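Local coordinates for uncharacterized protein VP1736 (Vibrio parahaemolyticus, PDB 3LXQ), which is of unknown function but carries a sulfatase-family domain of the alkaline phosphatase clan, an alpha/beta fold built round a largely parallel sheet, at residues Ile90-Ser95 against Ile301-His306; Gln177-Gly182 against Ser243-Ser248; Gly182-Asp187 against Ile201-Asn206; Val218-Leu223 against Thr247-Ser252. One frame throughout, in Å; residues are numbered along the deposited sequence.

Contact 1 (Ile90-Ser95 against Ile301-His306); sequences ILLQES and IVIADH
The imidazole of His-306 carries Asp-305 OD1 over one face, 3.1 Å above the ring plane and displaced toward the rim, with Ser-95 N higher, 4.2 Å above that face. Glu-94 OE1 and Ser-95 OG approach it obliquely, Ser-95 OG 3.2 Å from His-306 CE1. The Glu-94 and Asp-305 carboxylates stand nearly perpendicular, their planes 85° apart, yet Glu-94 OE2 and Asp-305 OD2 are only 3.2 Å apart. Ser-133 OG, hydrogen-bonded to Glu-94 OE2, Asp-305 OD2 and His-306 NE2, lies at their junction; its single proton can serve one oxygen at a time, and a raised pKa or a proton held by one carboxylate is possible. Asp-305 OD1 turns its syn lone pair to Ser-95 N at 2.8 Å, and Ser-95 OG donates to the anti lone pair of Glu-94 OE1 in a very short bond (2.5 Å). Before this polar end the backbones pair in parallel: Leu-91 N meets Ile-301 O at 2.9 Å, and Gln-93 N meets Ile-303 O at 2.7 Å. Gln-93, bent at chi2 (-65°), bonds Leu-91 O through NE2. Glu-94, Asp-305 and His-306 lie just past the strands' C-terminal ends, where alkaline phosphatase-clan proteins carry their polar site, consistent with a site here, though none is established. Strand 241-246 flanks 87-93 and strand 322-328 flanks 298-304, while helix 271-289 covers the face bearing Leu-91, Gln-93 and Val-302.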
loop_
_atom_site.group_PDB
_atom_site.type_symbol
_atom_site.label_atom_id
_atom_site.label_comp_id
_atom_site.label_asym_id
_atom_site.label_seq_id
_atom_site.Cartn_x
_atom_site.Cartn_y
_atom_site.Cartn_z
ATOM N N ILE A 90 4.503 7.018 6.151
ATOM C CA ILE A 90 4.442 6.028 5.088
ATOM C C ILE A 90 5.443 6.394 3.981
ATOM O O ILE A 90 5.345 7.453 3.375
ATOM C CB ILE A 90 3.008 5.919 4.492
ATOM C CG1 ILE A 90 2.017 5.425 5.559
ATOM C CG2 ILE A 90 2.998 4.989 3.259
ATOM C CD1 ILE A 90 0.528 5.496 5.121
ATOM N N LEU A 91 6.403 5.510 3.725
ATOM C CA LEU A 91 7.440 5.766 2.734
ATOM C C LEU A 91 7.136 4.855 1.563
ATOM O O LEU A 91 7.621 3.723 1.507
ATOM C CB LEU A 91 8.838 5.489 3.301
ATOM C CG LEU A 91 9.212 6.218 4.594
ATOM C CD1 LEU A 91 10.549 5.703 5.167
ATOM C CD2 LEU A 91 9.260 7.723 4.378
ATOM N N LEU A 92 6.313 5.360 0.649
ATOM C CA LEU A 92 5.821 4.590 -0.493
ATOM C C LEU A 92 6.882 4.503 -1.590
ATOM O O LEU A 92 7.447 5.516 -2.027
ATOM C CB LEU A 92 4.484 5.158 -1.007
ATOM C CG LEU A 92 3.716 4.399 -2.113
ATOM C CD1 LEU A 92 3.314 3.014 -1.696
ATOM C CD2 LEU A 92 2.485 5.177 -2.576
ATOM N N GLN A 93 7.170 3.285 -2.012
ATOM C CA GLN A 93 8.302 3.029 -2.882
ATOM C C GLN A 93 7.820 2.754 -4.292
ATOM O O GLN A 93 7.252 1.685 -4.571
ATOM C CB GLN A 93 9.135 1.860 -2.352
ATOM C CG GLN A 93 9.569 2.013 -0.910
ATOM C CD GLN A 93 10.527 3.178 -0.718
ATOM O OE1 GLN A 93 11.464 3.343 -1.490
ATOM N NE2 GLN A 93 10.282 3.999 0.302
ATOM N N GLU A 94 8.027 3.736 -5.172
ATOM C CA GLU A 94 7.678 3.609 -6.582
ATOM C C GLU A 94 8.276 2.362 -7.217
ATOM O O GLU A 94 9.497 2.212 -7.280
ATOM C CB GLU A 94 8.133 4.843 -7.374
ATOM C CG GLU A 94 7.956 4.713 -8.908
ATOM C CD GLU A 94 6.509 4.485 -9.293
ATOM O OE1 GLU A 94 6.208 3.512 -10.016
ATOM O OE2 GLU A 94 5.658 5.282 -8.843
ATOM N N SER A 95 7.393 1.491 -7.707
ATOM C CA SER A 95 7.759 0.304 -8.498
ATOM C C SER A 95 8.724 -0.676 -7.827
ATOM O O SER A 95 9.333 -1.503 -8.503
ATOM C CB SER A 95 8.280 0.710 -9.879
ATOM O OG SER A 95 7.256 1.332 -10.621
ATOM N N ILE A 301 6.587 2.899 7.755
ATOM C CA ILE A 301 6.369 1.747 6.901
ATOM C C ILE A 301 7.089 1.943 5.563
ATOM O O ILE A 301 6.950 2.961 4.936
ATOM C CB ILE A 301 4.842 1.343 6.778
ATOM C CG1 ILE A 301 4.672 0.061 5.968
ATOM C CG2 ILE A 301 3.975 2.467 6.189
ATOM C CD1 ILE A 301 3.269 -0.511 6.055
ATOM N N VAL A 302 7.901 0.976 5.170
ATOM C CA VAL A 302 8.501 0.981 3.837
ATOM C C VAL A 302 7.683 -0.016 3.035
ATOM O O VAL A 302 7.692 -1.205 3.332
ATOM C CB VAL A 302 9.970 0.512 3.826
ATOM C CG1 VAL A 302 10.523 0.512 2.390
ATOM C CG2 VAL A 302 10.846 1.365 4.755
ATOM N N ILE A 303 6.977 0.472 2.022
ATOM C CA ILE A 303 6.128 -0.392 1.207
ATOM C C ILE A 303 6.071 0.120 -0.241
ATOM O O ILE A 303 6.048 1.329 -0.474
ATOM C CB ILE A 303 4.706 -0.564 1.842
ATOM C CG1 ILE A 303 3.965 -1.755 1.213
ATOM C CG2 ILE A 303 3.900 0.738 1.788
ATOM C CD1 ILE A 303 2.683 -2.156 1.922
ATOM N N ALA A 304 6.077 -0.798 -1.204
ATOM C CA ALA A 304 5.936 -0.405 -2.610
ATOM C C ALA A 304 4.482 -0.060 -2.949
ATOM O O ALA A 304 3.541 -0.408 -2.207
ATOM C CB ALA A 304 6.463 -1.499 -3.539
ATOM N N ASP A 305 4.306 0.663 -4.051
ATOM C CA ASP A 305 2.969 0.917 -4.585
ATOM C C ASP A 305 2.529 -0.219 -5.509
ATOM O O ASP A 305 1.332 -0.445 -5.684
ATOM C CB ASP A 305 2.890 2.288 -5.279
ATOM C CG ASP A 305 3.881 2.438 -6.424
ATOM O OD1 ASP A 305 4.793 1.594 -6.588
ATOM O OD2 ASP A 305 3.733 3.416 -7.181
ATOM N N HIS A 306 3.510 -0.929 -6.072
ATOM C CA HIS A 306 3.312 -2.077 -6.973
ATOM C C HIS A 306 4.689 -2.560 -7.457
ATOM O O HIS A 306 5.695 -1.894 -7.243
ATOM C CB HIS A 306 2.461 -1.697 -8.191
ATOM C CG HIS A 306 2.952 -0.474 -8.906
ATOM N ND1 HIS A 306 3.910 -0.520 -9.898
ATOM C CD2 HIS A 306 2.634 0.831 -8.753
ATOM C CE1 HIS A 306 4.149 0.702 -10.335
ATOM N NE2 HIS A 306 3.386 1.541 -9.658
#

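Contact 2 (Gln177-Gly182 against Ser243-Ser248); sequences QFIYGG and SLVFTS
Three backbone hydrogen bonds fix the parallel register of Gln-177-Ile-179 against Ser-243-Val-245. The shortest runs from Ile-179 N to Leu-244 O, 2.6 Å and in the carbonyl plane. Leu-244 N donates to Gln-177 O at 3.0 Å in an almost straight bond (174°), and Phe-246 N approaches Ile-179 O nearly along its C=O axis. Beyond this ladder the chains diverge and a water fills in: it accepts from Gly-181 N at 2.8 Å, donates to Phe-246 O at 2.7 Å, and is hydrogen-bonded to Ser-248 OG. Ser-248 OG also lies 3.1 Å from Tyr-180 CE1, approaching the ring obliquely. Farther out, Phe-178, Tyr-180, Leu-244 and Phe-246 share one face of the sheet, all with CG anti to the backbone N, so their side chains run alongside one another. Phe-178 lays CD1 against Leu-244 CG (3.8 Å) and CE1 against Phe-246 CB. The rings of Tyr-180 and Phe-246 are near parallel, 21° apart, but slid until they barely overlap, with centroids separated by 5.9 Å. On the other face Ile-179 CD1 meets Val-245 CG2 at 4.0 Å. Helix 189-195 packs on the aromatic face and helix 220-234 on the opposite one, the layering of a three-layer alpha/beta/alpha sandwich. Direct backbone bonds thus give way to a water bridge where the pairing runs into loops, while the face of Phe-178, Tyr-180, Leu-244 and Phe-246 is lined by aromatic and aliphatic groups.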
loop_
_atom_site.group_PDB
_atom_site.type_symbol
_atom_site.label_atom_id
_atom_site.label_comp_id
_atom_site.label_asym_id
_atom_site.label_seq_id
_atom_site.Cartn_x
_atom_site.Cartn_y
_atom_site.Cartn_z
ATOM N N GLN A 177 -0.072 15.307 5.746
ATOM C CA GLN A 177 0.712 15.819 4.627
ATOM C C GLN A 177 1.095 14.741 3.637
ATOM O O GLN A 177 1.067 13.556 3.948
ATOM C CB GLN A 177 1.972 16.554 5.111
ATOM C CG GLN A 177 2.977 15.663 5.827
ATOM C CD GLN A 177 4.319 16.332 6.062
ATOM O OE1 GLN A 177 4.444 17.559 6.001
ATOM N NE2 GLN A 177 5.336 15.521 6.336
ATOM N N PHE A 178 1.453 15.190 2.439
ATOM C CA PHE A 178 1.955 14.349 1.378
ATOM C C PHE A 178 3.264 14.976 0.936
ATOM O O PHE A 178 3.302 16.150 0.630
ATOM C CB PHE A 178 0.948 14.349 0.231
ATOM C CG PHE A 178 1.439 13.683 -1.033
ATOM C CD1 PHE A 178 1.921 12.371 -1.024
ATOM C CD2 PHE A 178 1.368 14.361 -2.247
ATOM C CE1 PHE A 178 2.356 11.749 -2.208
ATOM C CE2 PHE A 178 1.790 13.751 -3.431
ATOM C CZ PHE A 178 2.282 12.438 -3.411
ATOM N N ILE A 179 4.343 14.205 0.938
ATOM C CA ILE A 179 5.610 14.700 0.420
ATOM C C ILE A 179 5.958 13.951 -0.864
ATOM O O ILE A 179 6.027 12.728 -0.872
ATOM C CB ILE A 179 6.784 14.587 1.425
ATOM C CG1 ILE A 179 6.413 15.195 2.790
ATOM C CG2 ILE A 179 8.026 15.300 0.864
ATOM C CD1 ILE A 179 7.506 15.018 3.876
ATOM N N TYR A 180 6.202 14.720 -1.919
ATOM C CA TYR A 180 6.499 14.217 -3.253
ATOM C C TYR A 180 7.639 15.051 -3.860
ATOM O O TYR A 180 7.787 16.226 -3.532
ATOM C CB TYR A 180 5.234 14.353 -4.096
ATOM C CG TYR A 180 5.249 13.675 -5.441
ATOM C CD1 TYR A 180 5.649 12.353 -5.574
ATOM C CD2 TYR A 180 4.808 14.354 -6.581
ATOM C CE1 TYR A 180 5.645 11.732 -6.801
ATOM C CE2 TYR A 180 4.798 13.742 -7.822
ATOM C CZ TYR A 180 5.221 12.428 -7.926
ATOM O OH TYR A 180 5.216 11.805 -9.145
ATOM N N GLY A 181 8.425 14.442 -4.746
ATOM C CA GLY A 181 9.529 15.119 -5.415
ATOM C C GLY A 181 9.197 15.863 -6.712
ATOM O O GLY A 181 9.896 16.812 -7.080
ATOM N N GLY A 182 8.141 15.424 -7.397
ATOM C CA GLY A 182 7.713 15.998 -8.670
ATOM C C GLY A 182 6.502 16.899 -8.546
ATOM O O GLY A 182 6.325 17.576 -7.532
ATOM N N SER A 243 2.285 11.413 7.597
ATOM C CA SER A 243 2.980 11.781 6.381
ATOM C C SER A 243 3.064 10.647 5.363
ATOM O O SER A 243 3.565 9.562 5.657
ATOM C CB SER A 243 4.379 12.286 6.733
ATOM O OG SER A 243 5.078 12.712 5.572
ATOM N N LEU A 244 2.575 10.921 4.153
ATOM C CA LEU A 244 2.785 10.039 3.003
ATOM C C LEU A 244 3.901 10.615 2.133
ATOM O O LEU A 244 3.778 11.717 1.632
ATOM C CB LEU A 244 1.484 9.861 2.190
ATOM C CG LEU A 244 1.605 9.130 0.844
ATOM C CD1 LEU A 244 2.101 7.703 1.016
ATOM C CD2 LEU A 244 0.306 9.149 0.066
ATOM N N VAL A 245 4.976 9.846 1.964
ATOM C CA VAL A 245 6.162 10.243 1.216
ATOM C C VAL A 245 6.316 9.255 0.073
ATOM O O VAL A 245 6.379 8.052 0.307
ATOM C CB VAL A 245 7.432 10.160 2.083
ATOM C CG1 VAL A 245 8.650 10.551 1.275
ATOM C CG2 VAL A 245 7.316 11.019 3.367
ATOM N N PHE A 246 6.388 9.757 -1.158
ATOM C CA PHE A 246 6.320 8.903 -2.345
ATOM C C PHE A 246 7.521 9.132 -3.243
ATOM O O PHE A 246 7.727 10.243 -3.719
ATOM C CB PHE A 246 5.002 9.179 -3.082
ATOM C CG PHE A 246 4.697 8.225 -4.227
ATOM C CD1 PHE A 246 5.200 6.926 -4.250
ATOM C CD2 PHE A 246 3.866 8.637 -5.269
ATOM C CE1 PHE A 246 4.897 6.044 -5.306
ATOM C CE2 PHE A 246 3.546 7.764 -6.337
ATOM C CZ PHE A 246 4.063 6.467 -6.345
ATOM N N THR A 247 8.310 8.084 -3.468
ATOM C CA THR A 247 9.510 8.183 -4.318
ATOM C C THR A 247 9.157 8.396 -5.792
ATOM O O THR A 247 8.040 8.079 -6.210
ATOM C CB THR A 247 10.475 6.956 -4.171
ATOM O OG1 THR A 247 9.861 5.757 -4.674
ATOM C CG2 THR A 247 10.903 6.769 -2.712
ATOM N N SER A 248 10.132 8.918 -6.549
ATOM C CA SER A 248 9.990 9.302 -7.969
ATOM C C SER A 248 11.178 8.924 -8.852
ATOM O O SER A 248 11.037 8.859 -10.083
ATOM C CB SER A 248 9.821 10.819 -8.092
ATOM O OG SER A 248 8.513 11.210 -7.724
HETATM O O HOH W 1 9.162 11.852 -5.350
#

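Contact 3 (Gly182-Asp187 against Ile201-Asn206); sequences GEANFD and IVEEKN
Beyond strand 175-180 the backbone runs through Gly-182 into a type I beta turn, Glu-183 to Phe-186, and Gly-182 O receives Glu-204 N at 3.0 Å, where strand 200-202 gives way to a 3-10 segment. This lies at the C-terminal edge of two parallel neighbours in the sheet, the ends of a beta-alpha-beta unit whose crossover is helix 189-195. Glu-203 carries the side-chain part: CG sits between the backbone N and the carbonyl carbon (chi1 68°), and the chain then extends so that OE1 accepts Ala-184 N at 2.8 Å in a nearly straight bond (170°). Ala-184 N approaches from above the carboxylate plane. Glu-183, bent at chi2, runs alongside with its carboxylate turned 89° to that of Glu-203 and its OE2 only 2.6 Å from Glu-203 OE1. Two carboxylates this close would be expected to raise the pKa of one of them. Lys-190, in a salt bridge with Glu-203 OE2, would partly offset the charge, and Asn-185 N donates to Glu-183 OE2 within the turn. Ala-184 CB packs 3.8 Å from Ile-201 CG2.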
loop_
_atom_site.group_PDB
_atom_site.type_symbol
_atom_site.label_atom_id
_atom_site.label_comp_id
_atom_site.label_asym_id
_atom_site.label_seq_id
_atom_site.Cartn_x
_atom_site.Cartn_y
_atom_site.Cartn_z
ATOM N N GLY A 182 8.141 15.424 -7.397
ATOM C CA GLY A 182 7.713 15.998 -8.670
ATOM C C GLY A 182 6.502 16.899 -8.546
ATOM O O GLY A 182 6.325 17.576 -7.532
ATOM N N GLU A 183 5.678 16.924 -9.584
ATOM C CA GLU A 183 4.470 17.738 -9.592
ATOM C C GLU A 183 3.295 16.937 -9.042
ATOM O O GLU A 183 2.939 15.886 -9.586
ATOM C CB GLU A 183 4.168 18.253 -11.012
ATOM C CG GLU A 183 2.717 18.722 -11.260
ATOM C CD GLU A 183 2.315 19.952 -10.434
ATOM O OE1 GLU A 183 2.572 21.096 -10.887
ATOM O OE2 GLU A 183 1.711 19.765 -9.346
ATOM N N ALA A 184 2.687 17.458 -7.977
ATOM C CA ALA A 184 1.634 16.746 -7.245
ATOM C C ALA A 184 0.290 16.612 -7.978
ATOM O O ALA A 184 -0.527 15.773 -7.609
ATOM C CB ALA A 184 1.442 17.364 -5.859
ATOM N N ASN A 185 0.061 17.433 -9.001
ATOM C CA ASN A 185 -1.143 17.320 -9.837
ATOM C C ASN A 185 -1.115 16.060 -10.694
ATOM O O ASN A 185 -2.148 15.621 -11.206
ATOM C CB ASN A 185 -1.291 18.541 -10.760
ATOM C CG ASN A 185 -1.969 19.742 -10.078
ATOM O OD1 ASN A 185 -1.845 20.875 -10.545
ATOM N ND2 ASN A 185 -2.694 19.494 -8.989
ATOM N N PHE A 186 0.082 15.502 -10.861
ATOM C CA PHE A 186 0.291 14.293 -11.652
ATOM C C PHE A 186 -0.566 13.138 -11.113
ATOM O O PHE A 186 -0.737 13.000 -9.898
ATOM C CB PHE A 186 1.781 13.926 -11.643
ATOM C CG PHE A 186 2.096 12.637 -12.346
ATOM C CD1 PHE A 186 2.019 12.547 -13.733
ATOM C CD2 PHE A 186 2.464 11.506 -11.617
ATOM C CE1 PHE A 186 2.303 11.340 -14.389
ATOM C CE2 PHE A 186 2.751 10.299 -12.262
ATOM C CZ PHE A 186 2.671 10.216 -13.643
ATOM N N ASP A 187 -1.127 12.332 -12.013
ATOM C CA ASP A 187 -2.067 11.260 -11.635
ATOM C C ASP A 187 -3.213 11.746 -10.730
ATOM O O ASP A 187 -3.786 10.960 -9.966
ATOM C CB ASP A 187 -1.335 10.100 -10.943
ATOM C CG ASP A 187 -0.821 9.045 -11.917
ATOM O OD1 ASP A 187 -1.254 9.002 -13.094
ATOM O OD2 ASP A 187 0.028 8.236 -11.486
ATOM N N ILE A 201 0.505 20.001 1.238
ATOM C CA ILE A 201 1.174 19.227 0.199
ATOM C C ILE A 201 2.503 19.886 -0.125
ATOM O O ILE A 201 2.573 21.079 -0.462
ATOM C CB ILE A 201 0.313 19.020 -1.076
ATOM C CG1 ILE A 201 -0.813 18.027 -0.784
ATOM C CG2 ILE A 201 1.172 18.485 -2.228
ATOM C CD1 ILE A 201 -1.769 17.799 -1.930
ATOM N N VAL A 202 3.552 19.088 0.018
ATOM C CA VAL A 202 4.912 19.494 -0.260
ATOM C C VAL A 202 5.271 18.851 -1.591
ATOM O O VAL A 202 5.206 17.632 -1.734
ATOM C CB VAL A 202 5.865 19.003 0.858
ATOM C CG1 VAL A 202 7.294 19.470 0.619
ATOM C CG2 VAL A 202 5.366 19.465 2.230
ATOM N N GLU A 203 5.622 19.674 -2.574
ATOM C CA GLU A 203 5.971 19.162 -3.894
ATOM C C GLU A 203 7.177 19.896 -4.488
ATOM O O GLU A 203 7.833 20.666 -3.783
ATOM C CB GLU A 203 4.757 19.217 -4.818
ATOM C CG GLU A 203 4.309 20.612 -5.194
ATOM C CD GLU A 203 3.074 20.594 -6.052
ATOM O OE1 GLU A 203 3.154 20.078 -7.189
ATOM O OE2 GLU A 203 2.024 21.089 -5.584
ATOM N N GLU A 204 7.460 19.666 -5.772
ATOM C CA GLU A 204 8.683 20.169 -6.402
ATOM C C GLU A 204 8.950 21.665 -6.158
ATOM O O GLU A 204 10.082 22.061 -5.875
ATOM C CB GLU A 204 8.696 19.860 -7.911
ATOM C CG GLU A 204 10.088 19.970 -8.533
ATOM C CD GLU A 204 10.142 19.575 -10.008
ATOM O OE1 GLU A 204 9.117 19.114 -10.564
ATOM O OE2 GLU A 204 11.228 19.725 -10.608
ATOM N N LYS A 205 7.897 22.476 -6.246
ATOM C CA LYS A 205 7.989 23.925 -6.073
ATOM C C LYS A 205 8.500 24.356 -4.686
ATOM O O LYS A 205 8.908 25.502 -4.510
ATOM C CB LYS A 205 6.639 24.585 -6.385
ATOM C CG LYS A 205 5.496 24.189 -5.456
ATOM C CD LYS A 205 4.157 24.713 -5.951
ATOM C CE LYS A 205 3.113 24.650 -4.845
ATOM N NZ LYS A 205 1.755 25.031 -5.330
ATOM N N ASN A 206 8.489 23.429 -3.725
ATOM C CA ASN A 206 8.902 23.690 -2.340
ATOM C C ASN A 206 10.353 23.286 -1.999
ATOM O O ASN A 206 10.784 23.468 -0.861
ATOM C CB ASN A 206 7.942 23.000 -1.344
ATOM C CG ASN A 206 6.472 23.365 -1.567
ATOM O OD1 ASN A 206 5.667 22.526 -1.974
ATOM N ND2 ASN A 206 6.121 24.618 -1.292
#

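Contact 4 (Val218-Leu223 against Thr247-Ser252); sequences VSDEDL and TSSNHS
From its CB, 4.0 Å from Ser-249 OG, the side chain of Asp-220 heads into the loop after strand 241-246, with CG anti to the carbonyl carbon (chi1 -66°). Asp-220 CG lies 3.4 Å from Ser-249 OG. At the tip Asp-220 OD1 is gripped by two backbone amides: Ser-248 N meets its syn lone pair at 3.0 Å with a virtually linear N-H (179°), while Ser-249 N comes at 3.1 Å from above the carboxylate plane. Asp-220 OD2 accepts a hydrogen bond from a water at 2.6 Å, and that water accepts from Asn-250 N, at the centre of an inverse gamma turn; Ser-278 OG of helix 271-289 also bonds OD2. Every oxygen of this buried carboxylate is therefore satisfied, and the converging N-H groups would be expected to favour its ionised form. In return Ser-249 OG weakly accepts Asp-220 N, in a bent bond of 133°. Thr-247 crosses the Asp-220 side chain at about a right angle, its CB 3.5 Å from both Asp-220 oxygens, OD1 and OD2, and its OG1 bonds Glu-94 N. Leu-223, one turn along the helix, rests CD2 on Thr-247 CA at 3.7 Å. Ser-219 occupies the N-cap position, its OG donating to Asp-222 OD2, and Asp-220 at the first helical position binds the amides of Ser-248 and Ser-249, tying helix 220-234 to the loop after strand 241-246 in the alpha/beta fold.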
loop_
_atom_site.group_PDB
_atom_site.type_symbol
_atom_site.label_atom_id
_atom_site.label_comp_id
_atom_site.label_asym_id
_atom_site.label_seq_id
_atom_site.Cartn_x
_atom_site.Cartn_y
_atom_site.Cartn_z
ATOM N N VAL A 218 12.804 16.042 -8.161
ATOM C CA VAL A 218 14.029 15.868 -7.346
ATOM C C VAL A 218 14.323 14.389 -7.062
ATOM O O VAL A 218 13.394 13.557 -6.973
ATOM C CB VAL A 218 13.970 16.659 -6.014
ATOM C CG1 VAL A 218 13.641 18.122 -6.262
ATOM C CG2 VAL A 218 12.968 16.048 -5.056
ATOM N N SER A 219 15.609 14.059 -6.934
ATOM C CA SER A 219 16.028 12.689 -6.610
ATOM C C SER A 219 15.447 12.249 -5.261
ATOM O O SER A 219 14.950 13.081 -4.495
ATOM C CB SER A 219 17.553 12.568 -6.608
ATOM O OG SER A 219 18.127 13.265 -5.502
ATOM N N ASP A 220 15.483 10.943 -4.990
ATOM C CA ASP A 220 14.919 10.415 -3.756
ATOM C C ASP A 220 15.717 10.844 -2.516
ATOM O O ASP A 220 15.128 11.030 -1.463
ATOM C CB ASP A 220 14.742 8.896 -3.837
ATOM C CG ASP A 220 13.696 8.478 -4.873
ATOM O OD1 ASP A 220 12.811 9.305 -5.223
ATOM O OD2 ASP A 220 13.768 7.314 -5.348
ATOM N N GLU A 221 17.031 11.045 -2.637
ATOM C CA GLU A 221 17.801 11.604 -1.498
ATOM C C GLU A 221 17.307 13.005 -1.112
ATOM O O GLU A 221 17.136 13.285 0.065
ATOM C CB GLU A 221 19.329 11.576 -1.710
ATOM C CG GLU A 221 20.125 12.190 -0.536
ATOM C CD GLU A 221 21.629 11.888 -0.542
ATOM O OE1 GLU A 221 22.192 11.549 -1.603
ATOM O OE2 GLU A 221 22.261 12.005 0.524
ATOM N N ASP A 222 17.043 13.865 -2.103
ATOM C CA ASP A 222 16.471 15.196 -1.832
ATOM C C ASP A 222 15.080 15.093 -1.218
ATOM O O ASP A 222 14.742 15.837 -0.293
ATOM C CB ASP A 222 16.452 16.080 -3.088
ATOM C CG ASP A 222 17.849 16.350 -3.636
ATOM O OD1 ASP A 222 18.719 16.868 -2.889
ATOM O OD2 ASP A 222 18.072 16.022 -4.820
ATOM N N LEU A 223 14.278 14.161 -1.732
ATOM C CA LEU A 223 12.966 13.861 -1.152
ATOM C C LEU A 223 13.087 13.508 0.329
ATOM O O LEU A 223 12.350 14.026 1.166
ATOM C CB LEU A 223 12.314 12.684 -1.879
ATOM C CG LEU A 223 10.968 12.171 -1.349
ATOM C CD1 LEU A 223 9.830 13.132 -1.666
ATOM C CD2 LEU A 223 10.687 10.801 -1.939
ATOM N N THR A 247 8.310 8.084 -3.468
ATOM C CA THR A 247 9.510 8.183 -4.318
ATOM C C THR A 247 9.157 8.396 -5.792
ATOM O O THR A 247 8.040 8.079 -6.210
ATOM C CB THR A 247 10.475 6.956 -4.171
ATOM O OG1 THR A 247 9.861 5.757 -4.674
ATOM C CG2 THR A 247 10.903 6.769 -2.712
ATOM N N SER A 248 10.132 8.918 -6.549
ATOM C CA SER A 248 9.990 9.302 -7.969
ATOM C C SER A 248 11.178 8.924 -8.852
ATOM O O SER A 248 11.037 8.859 -10.083
ATOM C CB SER A 248 9.821 10.819 -8.092
ATOM O OG SER A 248 8.513 11.210 -7.724
ATOM N N SER A 249 12.351 8.702 -8.260
ATOM C CA SER A 249 13.548 8.442 -9.088
ATOM C C SER A 249 13.397 7.252 -10.017
ATOM O O SER A 249 13.845 7.299 -11.160
ATOM C CB SER A 249 14.821 8.267 -8.248
ATOM O OG SER A 249 15.251 9.505 -7.736
ATOM N N ASN A 250 12.793 6.182 -9.508
ATOM C CA ASN A 250 12.606 4.960 -10.279
ATOM C C ASN A 250 11.492 5.065 -11.331
ATOM O O ASN A 250 10.420 4.460 -11.189
ATOM C CB ASN A 250 12.384 3.779 -9.328
ATOM C CG ASN A 250 12.371 2.455 -10.041
ATOM O OD1 ASN A 250 12.910 2.323 -11.135
ATOM N ND2 ASN A 250 11.736 1.465 -9.433
ATOM N N HIS A 251 11.761 5.858 -12.372
ATOM C CA HIS A 251 10.919 6.010 -13.559
ATOM C C HIS A 251 11.851 6.187 -14.741
ATOM O O HIS A 251 12.878 6.869 -14.622
ATOM C CB HIS A 251 10.120 7.309 -13.523
ATOM C CG HIS A 251 8.848 7.252 -12.744
ATOM N ND1 HIS A 251 8.746 7.750 -11.462
ATOM C CD2 HIS A 251 7.614 6.810 -13.081
ATOM C CE1 HIS A 251 7.505 7.592 -11.031
ATOM N NE2 HIS A 251 6.799 7.022 -11.993
ATOM N N SER A 252 11.486 5.608 -15.881
ATOM C CA SER A 252 12.200 5.846 -17.136
ATOM C C SER A 252 12.177 7.350 -17.393
ATOM O O SER A 252 11.129 7.990 -17.211
ATOM C CB SER A 252 11.523 5.101 -18.292
ATOM O OG SER A 252 12.135 5.419 -19.532
HETATM O O HOH W 2 12.434 5.674 -6.945
#

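Contacts 1, 2 and 3 lie on one mixed sheet, whose parallel part runs 298-304, 87-93, 241-246, 175-180, 200-202. Contacts 1 and 2 have centres about 10 Å apart and are joined through strands 87-93 and 241-246; contact 3 shares Gly-182 with contact 2, their centres about 8 Å apart, and its centre is about 17 Å from that of contact 1. Contact 4 shares Thr-247 and Ser-248 with contact 2 and brings in helix 220-234. Along the chain contact 1 spans all the others, contact 3 falls within the span of contact 2, and contact 4 follows contact 3. The four contacts thus gather loops, strand ends and a helix start at the C-terminal ends of the parallel strands.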